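Local coordinates for hydrogenase expression protein (Thiobacillus denitrificans, PDB 3SB1) that is of unestablished function but probably assists the expression or maturation of hydrogenase, at residues Ser67-Leu71 against Ser72-Leu76. Residues are numbered along the deposited sequence; the frame is centred on the assembly and turned at random. Where two conformers were deposited one is given.
Sequences STIDL and SALPL
Leu71 and Leu74 join through main chain and side chain alike in a short 3-10 turn, which carries the chain off strand 67-69, at one edge of the antiparallel sheet, and on toward helix 78-88. The turn illustrates how i to i+3 bonding can end a strand compactly. Asp70 O accepts from Ala73 N at 3.1 Å, a rather bent bond with an N-H...O angle of 137°; one residue later Leu71 O takes Leu74 N in a straighter one, at 156°. A water lies within hydrogen-bonding distance of both Leu71 O and Leu74 O, and so spans the same two residues as the Leu74 N to Leu71 O bond.

Asp70 swings its carboxylate out beside its own carbonyl carbon, with CG anti to the backbone N (chi1 -170°), and this sets OD2 against the methyl of Ala73 (OD2 to CB 3.5 Å), while OD1 lies 3.7 Å from Ser72 CB. Ser72 itself faces strand 125-132, where its OG makes a weak hydrogen bond to Gln128 N.

Leu71 is buried and touches Ile130 of that strand and Leu84 of helix 78-88. Its CD2 meets one methyl from each of two later leucines, CD1 of Leu74 and CD1 of Leu76. Leu74 folds back over the turn, its CG 3.5 Å from Asp70 O, and the same CD1 reaches the strand residue Ile69, which packs against helix 48-63. That last contact is made at an oblique angle, methyl against methyl, with Ile69 CG2 4.0 Å from Leu74 CD1.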
loop_
_atom_site.group_PDB
_atom_site.type_symbol
_atom_site.label_atom_id
_atom_site.label_comp_id
_atom_site.label_asym_id
_atom_site.label_seq_id
_atom_site.Cartn_x
_atom_site.Cartn_y
_atom_site.Cartn_z
ATOM N N SER A 67 -10.217 -5.776 -11.478
ATOM C CA SER A 67 -11.524 -5.276 -11.852
ATOM C C SER A 67 -11.940 -4.211 -10.858
ATOM O O SER A 67 -11.367 -4.129 -9.780
ATOM C CB SER A 67 -12.561 -6.416 -11.701
ATOM O OG SER A 67 -12.300 -7.491 -12.579
ATOM N N THR A 68 -12.939 -3.430 -11.235
ATOM C CA THR A 68 -13.494 -2.449 -10.335
ATOM C C THR A 68 -15.005 -2.455 -10.399
ATOM O O THR A 68 -15.622 -2.877 -11.416
ATOM C CB THR A 68 -13.004 -1.026 -10.631
ATOM O OG1 THR A 68 -13.370 -0.674 -11.973
ATOM C CG2 THR A 68 -11.513 -0.895 -10.473
ATOM N N ILE A 69 -15.594 -2.046 -9.279
ATOM C CA ILE A 69 -17.036 -1.832 -9.133
ATOM C C ILE A 69 -17.159 -0.359 -8.732
ATOM O O ILE A 69 -16.738 0.037 -7.636
ATOM C CB ILE A 69 -17.671 -2.714 -8.066
ATOM C CG1 ILE A 69 -17.498 -4.164 -8.483
ATOM C CG2 ILE A 69 -19.194 -2.296 -7.858
ATOM C CD1 ILE A 69 -17.884 -5.150 -7.397
ATOM N N ASP A 70 -17.665 0.441 -9.661
ATOM C CA ASP A 70 -17.831 1.894 -9.478
ATOM C C ASP A 70 -19.065 2.210 -8.634
ATOM O O ASP A 70 -20.160 2.522 -9.135
ATOM C CB ASP A 70 -17.945 2.597 -10.833
ATOM C CG ASP A 70 -17.871 4.108 -10.722
ATOM O OD1 ASP A 70 -17.841 4.648 -9.586
ATOM O OD2 ASP A 70 -17.848 4.774 -11.800
ATOM N N LEU A 71 -18.852 2.260 -7.334
ATOM C CA LEU A 71 -19.894 2.495 -6.389
ATOM C C LEU A 71 -20.596 3.831 -6.539
ATOM O O LEU A 71 -21.820 3.898 -6.413
ATOM C CB LEU A 71 -19.335 2.367 -4.953
ATOM C CG LEU A 71 -18.791 1.010 -4.507
ATOM C CD1 LEU A 71 -18.182 1.119 -3.103
ATOM C CD2 LEU A 71 -19.879 -0.085 -4.518
ATOM N N SER A 72 -19.837 4.873 -6.875
ATOM C CA SER A 72 -20.413 6.208 -7.042
ATOM C C SER A 72 -21.454 6.248 -8.136
ATOM O O SER A 72 -22.403 7.035 -8.093
ATOM C CB SER A 72 -19.305 7.192 -7.390
ATOM O OG SER A 72 -18.464 7.357 -6.270
ATOM N N ALA A 73 -21.253 5.405 -9.138
ATOM C CA ALA A 73 -22.139 5.372 -10.305
ATOM C C ALA A 73 -23.415 4.535 -10.096
ATOM O O ALA A 73 -24.353 4.590 -10.924
ATOM C CB ALA A 73 -21.372 4.884 -11.544
ATOM N N LEU A 74 -23.483 3.773 -9.003
ATOM C CA LEU A 74 -24.637 2.886 -8.723
ATOM C C LEU A 74 -25.721 3.611 -7.983
ATOM O O LEU A 74 -25.443 4.537 -7.223
ATOM C CB LEU A 74 -24.202 1.648 -7.914
ATOM C CG LEU A 74 -23.141 0.792 -8.588
ATOM C CD1 LEU A 74 -22.643 -0.339 -7.691
ATOM C CD2 LEU A 74 -23.615 0.227 -9.958
ATOM N N PRO A 75 -26.965 3.152 -8.138
ATOM C CA PRO A 75 -28.109 3.803 -7.483
ATOM C C PRO A 75 -28.286 3.315 -6.024
ATOM O O PRO A 75 -29.368 2.898 -5.630
ATOM C CB PRO A 75 -29.279 3.396 -8.374
ATOM C CG PRO A 75 -28.910 2.061 -8.837
ATOM C CD PRO A 75 -27.402 2.080 -9.052
ATOM N N LEU A 76 -27.220 3.418 -5.240
ATOM C CA LEU A 76 -27.211 2.995 -3.847
ATOM C C LEU A 76 -27.478 4.185 -2.945
ATOM O O LEU A 76 -27.009 5.290 -3.216
ATOM C CB LEU A 76 -25.842 2.434 -3.491
ATOM C CG LEU A 76 -25.261 1.249 -4.272
ATOM C CD1 LEU A 76 -23.721 1.119 -4.035
ATOM C CD2 LEU A 76 -26.039 -0.008 -3.935
HETATM O O HOH W 1 -23.639 5.404 -4.962
#